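Local coordinates for nird-like protein (Hydrogenobacter thermophilus, PDB 4CH7), which catalyses the decarboxylation of siroheme to didecarboxysiroheme, with loss of two carbon dioxide molecules, in the biosynthesis of heme d1, at residues Thr169-Arg174 with Leu205-Ala210; Pro189-Ala194 with Met199-Leu204; Ser237-Pro242 with Leu289-Ile294; Lys282-Ile287 with Leu305-Arg310. All blocks are in the same frame, centred on the assembly; numbering follows the deposited sequence.

Contact 1 (Thr169-Arg174 with Leu205-Ala210); sequences TEEEKR and LEKLSA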
loop_
_atom_site.group_PDB
_atom_site.type_symbol
_atom_site.label_atom_id
_atom_site.label_comp_id
_atom_site.label_asym_id
_atom_site.label_seq_id
_atom_site.Cartn_x
_atom_site.Cartn_y
_atom_site.Cartn_z
ATOM N N THR A 169 15.443 15.211 -1.105
ATOM C CA THR A 169 16.099 16.130 -0.185
ATOM C C THR A 169 15.331 16.134 1.130
ATOM O O THR A 169 14.205 15.644 1.196
ATOM C CB THR A 169 16.146 17.562 -0.747
ATOM O OG1 THR A 169 14.822 18.112 -0.793
ATOM C CG2 THR A 169 16.744 17.569 -2.146
ATOM N N GLU A 170 15.939 16.680 2.177
ATOM C CA GLU A 170 15.286 16.739 3.479
ATOM C C GLU A 170 14.073 17.668 3.451
ATOM O O GLU A 170 13.169 17.535 4.273
ATOM C CB GLU A 170 16.278 17.173 4.557
ATOM C CG GLU A 170 17.486 16.256 4.684
ATOM C CD GLU A 170 17.123 14.866 5.172
ATOM O OE1 GLU A 170 16.247 14.752 6.054
ATOM O OE2 GLU A 170 17.720 13.886 4.679
ATOM N N GLU A 171 14.056 18.599 2.502
ATOM C CA GLU A 171 12.903 19.479 2.326
ATOM C C GLU A 171 11.728 18.706 1.736
ATOM O O GLU A 171 10.594 18.830 2.205
ATOM C CB GLU A 171 13.246 20.666 1.423
ATOM C CG GLU A 171 12.089 21.638 1.231
ATOM C CD GLU A 171 12.442 22.808 0.341
ATOM O OE1 GLU A 171 12.437 22.641 -0.896
ATOM O OE2 GLU A 171 12.715 23.898 0.882
ATOM N N GLU A 172 12.006 17.909 0.708
ATOM C CA GLU A 172 10.987 17.075 0.080
ATOM C C GLU A 172 10.455 16.037 1.068
ATOM O O GLU A 172 9.280 15.672 1.019
ATOM C CB GLU A 172 11.546 16.395 -1.175
ATOM C CG GLU A 172 11.877 17.360 -2.317
ATOM C CD GLU A 172 12.682 16.708 -3.428
ATOM O OE1 GLU A 172 13.538 15.853 -3.124
ATOM O OE2 GLU A 172 12.462 17.059 -4.607
ATOM N N LYS A 173 11.322 15.571 1.964
ATOM C CA LYS A 173 10.916 14.649 3.020
ATOM C C LYS A 173 9.917 15.315 3.960
ATOM O O LYS A 173 8.898 14.722 4.313
ATOM C CB LYS A 173 12.129 14.164 3.813
ATOM C CG LYS A 173 13.003 13.154 3.083
ATOM C CD LYS A 173 14.047 12.571 4.025
ATOM C CE LYS A 173 14.975 11.605 3.306
ATOM N NZ LYS A 173 15.982 11.006 4.233
ATOM N N ARG A 174 10.220 16.548 4.363
ATOM C CA ARG A 174 9.323 17.328 5.215
ATOM C C ARG A 174 7.998 17.595 4.504
ATOM O O ARG A 174 6.930 17.507 5.111
ATOM C CB ARG A 174 9.966 18.660 5.606
ATOM C CG ARG A 174 11.177 18.545 6.519
ATOM C CD ARG A 174 11.551 19.905 7.100
ATOM N NE ARG A 174 11.751 20.917 6.065
ATOM C CZ ARG A 174 12.927 21.196 5.509
ATOM N NH1 ARG A 174 14.015 20.539 5.884
ATOM N NH2 ARG A 174 13.019 22.134 4.577
ATOM N N LEU A 205 3.371 24.448 -4.188
ATOM C CA LEU A 205 2.723 23.866 -5.361
ATOM C C LEU A 205 3.737 23.589 -6.466
ATOM O O LEU A 205 3.625 22.607 -7.202
ATOM C CB LEU A 205 1.618 24.795 -5.868
ATOM C CG LEU A 205 0.407 24.924 -4.946
ATOM C CD1 LEU A 205 -0.539 26.005 -5.434
ATOM C CD2 LEU A 205 -0.308 23.594 -4.849
ATOM N N GLU A 206 4.729 24.468 -6.567
ATOM C CA GLU A 206 5.828 24.313 -7.510
ATOM C C GLU A 206 6.561 22.998 -7.257
ATOM O O GLU A 206 6.859 22.247 -8.189
ATOM C CB GLU A 206 6.791 25.490 -7.354
ATOM C CG GLU A 206 7.897 25.566 -8.389
ATOM C CD GLU A 206 8.758 26.800 -8.209
ATOM O OE1 GLU A 206 8.309 27.898 -8.599
ATOM O OE2 GLU A 206 9.880 26.670 -7.676
ATOM N N LYS A 207 6.835 22.724 -5.986
ATOM C CA LYS A 207 7.544 21.514 -5.587
ATOM C C LYS A 207 6.665 20.273 -5.706
ATOM O O LYS A 207 7.142 19.201 -6.077
ATOM C CB LYS A 207 8.066 21.661 -4.161
ATOM C CG LYS A 207 9.114 22.749 -4.021
ATOM C CD LYS A 207 9.286 23.181 -2.581
ATOM C CE LYS A 207 10.211 24.376 -2.505
ATOM N NZ LYS A 207 11.599 24.050 -2.936
ATOM N N LEU A 208 5.385 20.421 -5.385
ATOM C CA LEU A 208 4.437 19.320 -5.506
ATOM C C LEU A 208 4.253 18.925 -6.967
ATOM O O LEU A 208 4.162 17.741 -7.292
ATOM C CB LEU A 208 3.098 19.693 -4.873
ATOM C CG LEU A 208 3.113 19.773 -3.349
ATOM C CD1 LEU A 208 1.755 20.165 -2.807
ATOM C CD2 LEU A 208 3.556 18.446 -2.766
ATOM N N SER A 209 4.214 19.923 -7.845
ATOM C CA SER A 209 4.108 19.682 -9.277
ATOM C C SER A 209 5.308 18.889 -9.784
ATOM O O SER A 209 5.150 17.928 -10.530
ATOM C CB SER A 209 3.988 21.006 -10.032
ATOM O OG SER A 209 2.881 21.754 -9.571
ATOM N N ALA A 210 6.503 19.291 -9.362
ATOM C CA ALA A 210 7.736 18.624 -9.773
ATOM C C ALA A 210 7.772 17.169 -9.313
ATOM O O ALA A 210 8.224 16.291 -10.048
ATOM C CB ALA A 210 8.943 19.378 -9.246
#
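K207 NZ meets E171 OE1 at 2.6 Å, a short salt bridge that ties two helices of a helix-turn-helix domain together at the surface. E171 sits in the first turn of helix 170-179, K207 in helix 201-213, and their side chains run at about a right angle to each other. The carboxylate is carried across because E171 has its CG anti to the backbone N (chi1 -179°) and stays extended to CD. K207 reaches out as a long straight arm and bends only at its last torsion, which turns NZ onto the syn side of the carboxylate oxygen, 28° out of the carboxylate plane. K207 CE follows to 3.2 Å from the same OE1, so one oxygen takes nearly the whole approach. The side chains of both residues also touch M199.

The helix that presents E171 is fixed at its start by a capping box: E172 N donates to T169 OG1 at 3.2 Å, and T169 N donates to E172 OE1 at 2.8 Å. E172 OE2 has a further mate in R214. On the other helix, L205 O accepts from both S209 N and S209 OG, which arrive from opposite faces of its carbonyl plane, the hydroxyl at 2.6 Å.

Contact 2 (Pro189-Ala194 with Met199-Leu204); sequences PFLEYA and MSEEEL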
loop_
_atom_site.group_PDB
_atom_site.type_symbol
_atom_site.label_atom_id
_atom_site.label_comp_id
_atom_site.label_asym_id
_atom_site.label_seq_id
_atom_site.Cartn_x
_atom_site.Cartn_y
_atom_site.Cartn_z
ATOM N N PRO A 189 -6.370 24.783 0.791
ATOM C CA PRO A 189 -5.875 23.576 1.467
ATOM C C PRO A 189 -4.359 23.397 1.427
ATOM O O PRO A 189 -3.855 22.450 2.030
ATOM C CB PRO A 189 -6.554 22.445 0.690
ATOM C CG PRO A 189 -6.741 23.005 -0.692
ATOM C CD PRO A 189 -7.008 24.475 -0.504
ATOM N N PHE A 190 -3.647 24.276 0.728
ATOM C CA PHE A 190 -2.191 24.211 0.693
ATOM C C PHE A 190 -1.568 25.301 1.561
ATOM O O PHE A 190 -0.357 25.307 1.788
ATOM C CB PHE A 190 -1.681 24.357 -0.742
ATOM C CG PHE A 190 -2.023 23.197 -1.631
ATOM C CD1 PHE A 190 -1.285 22.025 -1.570
ATOM C CD2 PHE A 190 -3.072 23.284 -2.537
ATOM C CE1 PHE A 190 -1.592 20.947 -2.390
ATOM C CE2 PHE A 190 -3.389 22.212 -3.363
ATOM C CZ PHE A 190 -2.645 21.042 -3.291
ATOM N N LEU A 191 -2.401 26.220 2.043
ATOM C CA LEU A 191 -1.923 27.395 2.772
ATOM C C LEU A 191 -1.241 27.063 4.098
ATOM O O LEU A 191 -0.106 27.480 4.334
ATOM C CB LEU A 191 -3.060 28.391 3.006
ATOM C CG LEU A 191 -2.628 29.687 3.692
ATOM C CD1 LEU A 191 -1.509 30.342 2.903
ATOM C CD2 LEU A 191 -3.796 30.643 3.861
ATOM N N GLU A 192 -1.934 26.331 4.966
ATOM C CA GLU A 192 -1.371 25.962 6.262
ATOM C C GLU A 192 -0.098 25.134 6.122
ATOM O O GLU A 192 0.865 25.339 6.865
ATOM C CB GLU A 192 -2.397 25.222 7.124
ATOM C CG GLU A 192 -3.291 26.144 7.939
ATOM C CD GLU A 192 -2.505 27.197 8.699
ATOM O OE1 GLU A 192 -1.491 26.851 9.340
ATOM O OE2 GLU A 192 -2.902 28.379 8.649
ATOM N N TYR A 193 -0.101 24.207 5.167
ATOM C CA TYR A 193 1.087 23.424 4.840
ATOM C C TYR A 193 2.251 24.341 4.482
ATOM O O TYR A 193 3.368 24.165 4.962
ATOM C CB TYR A 193 0.805 22.496 3.655
ATOM C CG TYR A 193 -0.079 21.306 3.965
ATOM C CD1 TYR A 193 -0.212 20.830 5.261
ATOM C CD2 TYR A 193 -0.774 20.654 2.954
ATOM C CE1 TYR A 193 -1.016 19.741 5.543
ATOM C CE2 TYR A 193 -1.580 19.564 3.229
ATOM C CZ TYR A 193 -1.698 19.114 4.524
ATOM O OH TYR A 193 -2.499 18.029 4.802
ATOM N N ALA A 194 1.974 25.323 3.630
ATOM C CA ALA A 194 2.985 26.270 3.175
ATOM C C ALA A 194 3.555 27.098 4.326
ATOM O O ALA A 194 4.764 27.328 4.393
ATOM C CB ALA A 194 2.411 27.175 2.098
HETATM N N MSE A 199 7.200 28.605 3.544
HETATM C CA MSE A 199 7.254 29.008 2.146
HETATM C C MSE A 199 5.884 29.475 1.671
HETATM O O MSE A 199 4.889 29.334 2.383
HETATM C CB MSE A 199 7.782 27.864 1.268
HETATM C CG MSE A 199 6.940 26.593 1.286
HETATM SE SE MSE A 199 7.556 25.237 0.026
HETATM C CE MSE A 199 8.887 24.360 1.117
ATOM N N SER A 200 5.839 30.046 0.472
ATOM C CA SER A 200 4.574 30.466 -0.114
ATOM C C SER A 200 3.830 29.249 -0.649
ATOM O O SER A 200 4.412 28.169 -0.788
ATOM C CB SER A 200 4.813 31.469 -1.240
ATOM O OG SER A 200 5.391 30.840 -2.370
ATOM N N GLU A 201 2.540 29.419 -0.928
ATOM C CA GLU A 201 1.756 28.370 -1.568
ATOM C C GLU A 201 2.338 28.088 -2.944
ATOM O O GLU A 201 2.429 26.938 -3.369
ATOM C CB GLU A 201 0.299 28.805 -1.727
ATOM C CG GLU A 201 -0.519 28.837 -0.449
ATOM C CD GLU A 201 -1.844 29.545 -0.640
ATOM O OE1 GLU A 201 -1.845 30.790 -0.670
ATOM O OE2 GLU A 201 -2.880 28.858 -0.764
ATOM N N GLU A 202 2.722 29.159 -3.633
ATOM C CA GLU A 202 3.272 29.066 -4.979
ATOM C C GLU A 202 4.531 28.207 -4.992
ATOM O O GLU A 202 4.728 27.397 -5.899
ATOM C CB GLU A 202 3.579 30.464 -5.524
ATOM C CG GLU A 202 3.980 30.488 -6.995
ATOM C CD GLU A 202 4.340 31.875 -7.484
ATOM O OE1 GLU A 202 3.419 32.676 -7.741
ATOM O OE2 GLU A 202 5.547 32.163 -7.611
ATOM N N GLU A 203 5.372 28.377 -3.977
ATOM C CA GLU A 203 6.600 27.597 -3.864
ATOM C C GLU A 203 6.308 26.135 -3.519
ATOM O O GLU A 203 6.971 25.233 -4.027
ATOM C CB GLU A 203 7.545 28.232 -2.838
ATOM C CG GLU A 203 8.182 29.539 -3.316
ATOM C CD GLU A 203 8.845 30.321 -2.200
ATOM O OE1 GLU A 203 8.474 30.119 -1.025
ATOM O OE2 GLU A 203 9.732 31.147 -2.502
ATOM N N LEU A 204 5.315 25.905 -2.662
ATOM C CA LEU A 204 4.908 24.544 -2.309
ATOM C C LEU A 204 4.320 23.807 -3.510
ATOM O O LEU A 204 4.715 22.680 -3.807
ATOM C CB LEU A 204 3.898 24.555 -1.159
ATOM C CG LEU A 204 3.321 23.190 -0.771
ATOM C CD1 LEU A 204 4.437 22.214 -0.442
ATOM C CD2 LEU A 204 2.355 23.304 0.394
HETATM O O HOH W 1 -4.170 26.524 -1.073
#
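L204 aims its CD2 branch at the start of helix 191-196, where the methyl lies 3.7 Å from Y193 CB and 3.6 Å from F190 O, with A194 CB a little farther away; the contact illustrates how a helix-turn-helix is closed. The same methyl stands at the edge of the F190 ring, near the ring plane. That ring meets F183 edge to face. L204 reaches this place with its CG anti to the backbone N (chi1 176°).

E201 and L191 lie obliquely across one another. L191 CD1 rests against the carboxylate, 3.6 Å from E201 OE1, while E201 CG sits against L191 CA and CD1. The methyl offers the carboxylate no polar partner; E201 OE1 forms a salt bridge with R188, and E201 OE2 accepts from a water at 2.7 Å that in turn takes the F190 N-H. Between the two side chains A194 CB fits against the turn, 3.3 Å from M199 O, with S200 O slightly farther. The A194 carbonyl oxygen receives M199 N at 2.9 Å in a nearly straight bond (172°), and a capping box of S200 and E203 starts the next helix. Buried methyls thus fill the angle between the helices, while the buried E201 carboxylate is balanced by R188 and hydrated by the water, which probably favours its ionised form.

Contact 3 (Ser237-Pro242 with Leu289-Ile294); sequences SVWEVP and LLAETI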
loop_
_atom_site.group_PDB
_atom_site.type_symbol
_atom_site.label_atom_id
_atom_site.label_comp_id
_atom_site.label_asym_id
_atom_site.label_seq_id
_atom_site.Cartn_x
_atom_site.Cartn_y
_atom_site.Cartn_z
ATOM N N SER A 237 -3.921 -15.898 -3.603
ATOM C CA SER A 237 -3.643 -16.996 -4.517
ATOM C C SER A 237 -2.304 -16.730 -5.190
ATOM O O SER A 237 -2.065 -15.633 -5.699
ATOM C CB SER A 237 -4.749 -17.132 -5.560
ATOM O OG SER A 237 -4.736 -16.043 -6.461
ATOM N N VAL A 238 -1.419 -17.719 -5.165
ATOM C CA VAL A 238 -0.116 -17.576 -5.804
ATOM C C VAL A 238 0.018 -18.567 -6.956
ATOM O O VAL A 238 -0.380 -19.724 -6.838
ATOM C CB VAL A 238 1.042 -17.724 -4.793
ATOM C CG1 VAL A 238 0.984 -16.604 -3.767
ATOM C CG2 VAL A 238 0.994 -19.077 -4.104
ATOM N N TRP A 239 0.567 -18.103 -8.074
ATOM C CA TRP A 239 0.602 -18.906 -9.290
ATOM C C TRP A 239 1.983 -18.920 -9.930
ATOM O O TRP A 239 2.691 -17.910 -9.930
ATOM C CB TRP A 239 -0.418 -18.366 -10.297
ATOM C CG TRP A 239 -1.800 -18.224 -9.725
ATOM C CD1 TRP A 239 -2.258 -17.219 -8.925
ATOM C CD2 TRP A 239 -2.902 -19.120 -9.916
ATOM N NE1 TRP A 239 -3.576 -17.438 -8.601
ATOM C CE2 TRP A 239 -3.995 -18.599 -9.197
ATOM C CE3 TRP A 239 -3.072 -20.312 -10.624
ATOM C CZ2 TRP A 239 -5.242 -19.234 -9.168
ATOM C CZ3 TRP A 239 -4.305 -20.942 -10.590
ATOM C CH2 TRP A 239 -5.373 -20.402 -9.869
ATOM N N GLU A 240 2.367 -20.072 -10.472
ATOM C CA GLU A 240 3.558 -20.146 -11.304
ATOM C C GLU A 240 3.135 -20.066 -12.763
ATOM O O GLU A 240 2.491 -20.979 -13.285
ATOM C CB GLU A 240 4.337 -21.432 -11.043
ATOM C CG GLU A 240 5.615 -21.549 -11.860
ATOM C CD GLU A 240 6.414 -22.786 -11.515
ATOM O OE1 GLU A 240 6.340 -23.238 -10.353
ATOM O OE2 GLU A 240 7.109 -23.310 -12.409
ATOM N N VAL A 241 3.486 -18.960 -13.411
ATOM C CA VAL A 241 3.057 -18.694 -14.775
ATOM C C VAL A 241 4.262 -18.339 -15.636
ATOM O O VAL A 241 5.114 -17.558 -15.213
ATOM C CB VAL A 241 2.050 -17.525 -14.820
ATOM C CG1 VAL A 241 1.519 -17.321 -16.233
ATOM C CG2 VAL A 241 0.905 -17.770 -13.856
ATOM N N PRO A 242 4.348 -18.926 -16.844
ATOM C CA PRO A 242 5.368 -18.486 -17.803
ATOM C C PRO A 242 5.209 -16.997 -18.105
ATOM O O PRO A 242 4.105 -16.555 -18.422
ATOM C CB PRO A 242 5.072 -19.330 -19.053
ATOM C CG PRO A 242 3.688 -19.906 -18.842
ATOM C CD PRO A 242 3.555 -20.057 -17.356
ATOM N N LEU A 289 -13.043 -23.179 -5.788
ATOM C CA LEU A 289 -13.711 -23.377 -7.071
ATOM C C LEU A 289 -13.175 -22.411 -8.124
ATOM O O LEU A 289 -12.795 -22.824 -9.222
ATOM C CB LEU A 289 -15.224 -23.196 -6.915
ATOM C CG LEU A 289 -16.073 -24.454 -6.718
ATOM C CD1 LEU A 289 -15.459 -25.373 -5.677
ATOM C CD2 LEU A 289 -17.499 -24.088 -6.327
ATOM N N LEU A 290 -13.147 -21.127 -7.776
ATOM C CA LEU A 290 -12.650 -20.079 -8.665
ATOM C C LEU A 290 -11.206 -20.336 -9.096
ATOM O O LEU A 290 -10.855 -20.153 -10.261
ATOM C CB LEU A 290 -12.767 -18.713 -7.981
ATOM C CG LEU A 290 -12.075 -17.517 -8.638
ATOM C CD1 LEU A 290 -12.582 -17.303 -10.052
ATOM C CD2 LEU A 290 -12.262 -16.257 -7.804
ATOM N N ALA A 291 -10.377 -20.762 -8.150
ATOM C CA ALA A 291 -8.981 -21.075 -8.433
ATOM C C ALA A 291 -8.864 -22.289 -9.355
ATOM O O ALA A 291 -8.073 -22.284 -10.300
ATOM C CB ALA A 291 -8.222 -21.311 -7.140
ATOM N N GLU A 292 -9.647 -23.326 -9.065
ATOM C CA GLU A 292 -9.666 -24.543 -9.878
ATOM C C GLU A 292 -10.067 -24.263 -11.328
ATOM O O GLU A 292 -9.518 -24.857 -12.258
ATOM C CB GLU A 292 -10.609 -25.588 -9.266
ATOM C CG GLU A 292 -10.095 -26.254 -7.990
ATOM C CD GLU A 292 -11.144 -27.123 -7.319
ATOM O OE1 GLU A 292 -12.340 -26.988 -7.654
ATOM O OE2 GLU A 292 -10.771 -27.946 -6.456
ATOM N N THR A 293 -11.030 -23.362 -11.510
ATOM C CA THR A 293 -11.476 -22.954 -12.840
ATOM C C THR A 293 -10.327 -22.314 -13.616
ATOM O O THR A 293 -10.032 -22.704 -14.748
ATOM C CB THR A 293 -12.641 -21.951 -12.756
ATOM O OG1 THR A 293 -13.692 -22.494 -11.946
ATOM C CG2 THR A 293 -13.180 -21.636 -14.143
ATOM N N ILE A 294 -9.694 -21.324 -12.992
ATOM C CA ILE A 294 -8.534 -20.644 -13.557
ATOM C C ILE A 294 -7.424 -21.635 -13.893
ATOM O O ILE A 294 -6.845 -21.588 -14.979
ATOM C CB ILE A 294 -7.997 -19.573 -12.585
ATOM C CG1 ILE A 294 -8.980 -18.407 -12.485
ATOM C CG2 ILE A 294 -6.629 -19.074 -13.026
ATOM C CD1 ILE A 294 -8.638 -17.400 -11.413
#
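W239 puts the far end of its six-membered ring under I294, which covers one face, and against A291 at the edge, joining strand 233-239 to helix 284-297 in the AsnC-like ligand-binding domain, where helices pack on an antiparallel sheet. With CG anti to the carbonyl carbon, chi1 (-53°) sets the root of the indole and chi2 (79°) turns it so that the benzene half leads. Its rotation is fixed at the other end: W239 NE1 donates to S237 OG at 2.8 Å, the hydroxyl lying close to the ring plane, and S237 OG is itself bonded to A277 O. Y303 stacks on the indole.

The I294 CG2 branch, anti to the backbone N, comes 4.1 Å from the centroid of the six-membered ring in a CH-pi contact, 28° off the normal, and the two side chains run at about a right angle. The I294 side chain also reaches M279 and I253. A leucine in place of W239 would probably leave S237 OG without its N-H donor and open a gap under I294 CG2. The remaining contact is at the rim, where A291 O lies near the ring plane, 3.3 Å from W239 CH2, and A291 CB is 4.0 Å from that same carbon.

Contact 4 (Lys282-Ile287 with Leu305-Arg310); sequences KGQEEI and LLFSTR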
loop_
_atom_site.group_PDB
_atom_site.type_symbol
_atom_site.label_atom_id
_atom_site.label_comp_id
_atom_site.label_asym_id
_atom_site.label_seq_id
_atom_site.Cartn_x
_atom_site.Cartn_y
_atom_site.Cartn_z
ATOM N N LYS A 282 -17.432 -15.709 -0.209
ATOM C CA LYS A 282 -18.255 -15.860 0.981
ATOM C C LYS A 282 -18.078 -17.272 1.528
ATOM O O LYS A 282 -19.013 -17.877 2.054
ATOM C CB LYS A 282 -19.715 -15.535 0.664
ATOM C CG LYS A 282 -19.910 -14.074 0.263
ATOM C CD LYS A 282 -21.179 -13.846 -0.545
ATOM C CE LYS A 282 -22.422 -13.841 0.324
ATOM N NZ LYS A 282 -23.629 -13.445 -0.454
ATOM N N GLY A 283 -16.850 -17.775 1.401
ATOM C CA GLY A 283 -16.486 -19.111 1.838
ATOM C C GLY A 283 -15.187 -19.562 1.187
ATOM O O GLY A 283 -14.898 -19.184 0.051
ATOM N N GLN A 284 -14.403 -20.361 1.909
ATOM C CA GLN A 284 -13.144 -20.897 1.389
ATOM C C GLN A 284 -13.348 -21.716 0.117
ATOM O O GLN A 284 -12.713 -21.453 -0.906
ATOM C CB GLN A 284 -12.452 -21.777 2.437
ATOM C CG GLN A 284 -11.585 -21.044 3.454
ATOM C CD GLN A 284 -10.550 -21.961 4.079
ATOM O OE1 GLN A 284 -10.432 -23.126 3.702
ATOM N NE2 GLN A 284 -9.792 -21.438 5.035
ATOM N N GLU A 285 -14.226 -22.712 0.201
ATOM C CA GLU A 285 -14.508 -23.626 -0.906
ATOM C C GLU A 285 -14.890 -22.879 -2.181
ATOM O O GLU A 285 -14.539 -23.291 -3.287
ATOM C CB GLU A 285 -15.631 -24.588 -0.511
ATOM C CG GLU A 285 -15.965 -25.631 -1.564
ATOM C CD GLU A 285 -14.870 -26.665 -1.729
ATOM O OE1 GLU A 285 -14.171 -26.954 -0.735
ATOM O OE2 GLU A 285 -14.714 -27.193 -2.848
ATOM N N GLU A 286 -15.607 -21.772 -2.011
ATOM C CA GLU A 286 -16.001 -20.922 -3.126
ATOM C C GLU A 286 -14.775 -20.369 -3.854
ATOM O O GLU A 286 -14.729 -20.349 -5.085
ATOM C CB GLU A 286 -16.883 -19.777 -2.624
ATOM C CG GLU A 286 -17.312 -18.804 -3.707
ATOM C CD GLU A 286 -18.110 -17.642 -3.162
ATOM O OE1 GLU A 286 -18.838 -17.828 -2.165
ATOM O OE2 GLU A 286 -18.003 -16.538 -3.730
ATOM N N ILE A 287 -13.787 -19.921 -3.083
ATOM C CA ILE A 287 -12.522 -19.450 -3.638
ATOM C C ILE A 287 -11.789 -20.599 -4.333
ATOM O O ILE A 287 -11.247 -20.425 -5.428
ATOM C CB ILE A 287 -11.623 -18.825 -2.543
ATOM C CG1 ILE A 287 -12.167 -17.460 -2.114
ATOM C CG2 ILE A 287 -10.191 -18.678 -3.031
ATOM C CD1 ILE A 287 -11.429 -16.842 -0.940
ATOM N N LEU A 305 -3.332 -21.726 -2.465
ATOM C CA LEU A 305 -4.263 -20.774 -1.873
ATOM C C LEU A 305 -3.878 -20.486 -0.427
ATOM O O LEU A 305 -4.035 -21.339 0.451
ATOM C CB LEU A 305 -5.699 -21.296 -1.955
ATOM C CG LEU A 305 -6.265 -21.459 -3.367
ATOM C CD1 LEU A 305 -7.709 -21.942 -3.334
ATOM C CD2 LEU A 305 -6.155 -20.158 -4.136
ATOM N N LEU A 306 -3.365 -19.284 -0.188
ATOM C CA LEU A 306 -2.955 -18.884 1.150
ATOM C C LEU A 306 -4.059 -18.056 1.801
ATOM O O LEU A 306 -4.072 -16.828 1.698
ATOM C CB LEU A 306 -1.636 -18.103 1.112
ATOM C CG LEU A 306 -0.348 -18.889 0.824
ATOM C CD1 LEU A 306 -0.234 -19.287 -0.640
ATOM C CD2 LEU A 306 0.872 -18.094 1.253
ATOM N N PHE A 307 -4.983 -18.740 2.468
ATOM C CA PHE A 307 -6.132 -18.084 3.081
ATOM C C PHE A 307 -5.744 -17.234 4.283
ATOM O O PHE A 307 -4.951 -17.657 5.123
ATOM C CB PHE A 307 -7.177 -19.122 3.502
ATOM C CG PHE A 307 -7.839 -19.821 2.348
ATOM C CD1 PHE A 307 -8.986 -19.297 1.772
ATOM C CD2 PHE A 307 -7.320 -21.008 1.845
ATOM C CE1 PHE A 307 -9.604 -19.936 0.708
ATOM C CE2 PHE A 307 -7.933 -21.655 0.781
ATOM C CZ PHE A 307 -9.077 -21.116 0.213
ATOM N N SER A 308 -6.310 -16.034 4.356
ATOM C CA SER A 308 -6.130 -15.166 5.513
ATOM C C SER A 308 -7.035 -15.637 6.649
ATOM O O SER A 308 -8.256 -15.520 6.563
ATOM C CB SER A 308 -6.444 -13.715 5.143
ATOM O OG SER A 308 -6.715 -12.935 6.295
ATOM N N THR A 309 -6.436 -16.184 7.703
ATOM C CA THR A 309 -7.204 -16.693 8.836
ATOM C C THR A 309 -7.139 -15.753 10.038
ATOM O O THR A 309 -7.856 -15.941 11.023
ATOM C CB THR A 309 -6.754 -18.112 9.242
ATOM O OG1 THR A 309 -5.339 -18.128 9.465
ATOM C CG2 THR A 309 -7.097 -19.107 8.144
ATOM N N ARG A 310 -6.274 -14.744 9.943
ATOM C CA ARG A 310 -6.168 -13.698 10.959
ATOM C C ARG A 310 -5.625 -12.399 10.371
ATOM O O ARG A 310 -4.782 -12.418 9.472
ATOM C CB ARG A 310 -5.269 -14.136 12.123
ATOM C CG ARG A 310 -5.975 -14.901 13.228
ATOM C CD ARG A 310 -5.282 -14.732 14.574
ATOM N NE ARG A 310 -5.442 -13.382 15.108
ATOM C CZ ARG A 310 -5.183 -13.038 16.366
ATOM N NH1 ARG A 310 -4.748 -13.946 17.228
ATOM N NH2 ARG A 310 -5.355 -11.785 16.763
#
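Q284 lays its side chain across one face of the F307 ring, from beyond the CE1 edge to the centre. CB begins outside the rim, 3.8 Å from F307 CE1. CG, placed anti to the carbonyl carbon (chi1 -85°), moves inward to 3.6 Å from F307 CD1 and makes a CH-pi contact with the face. The chain then runs extended, and CD stands over the ring centre, 3.7 Å above the plane. At the tip the amide lies almost flat on the ring, its plane 15° from that of F307: Q284 OE1 stays over the interior, 4.1 Å from F307 CE2, while Q284 NE2 lies out beyond the F307 CG corner, 3.7 Å from F307 CG.

I287, one turn on, adds its CD1 methyl at 4.0 Å from F307 CE1, and its CG2 touches L305 CD1. A serine at F307 would probably leave the Q284 amide without its stacking surface, set it free to turn, and open a gap beside I287. The stack seats the first turn of helix 284-297 on strand 303-314. This strand runs between strands 91-97 and 233-239 of the barrel; F307 N bonds T98 OG1, and the F307 side chain touches A235 and K288.

Overall arrangement
The four contacts form two pairs on opposite sides of the chain's centre. Contacts 1 and 2 share helix 201-213 of a helix-turn-helix domain and touch directly, through L208 and L205 against F190 and K207 against M199. They differ in place and chemistry: contact 1 is a charged tie at the surface, contact 2 a buried seam. Contacts 3 and 4 share helix 284-297 and the neighbouring barrel strands 233-239 and 303-314, and meet where L305 packs on S237 and A291. Both rest on an aromatic ring, buried against aliphatic groups in contact 3, roofed by a partly exposed amide in contact 4. Contacts 1 and 3 have centres about 42 Å apart.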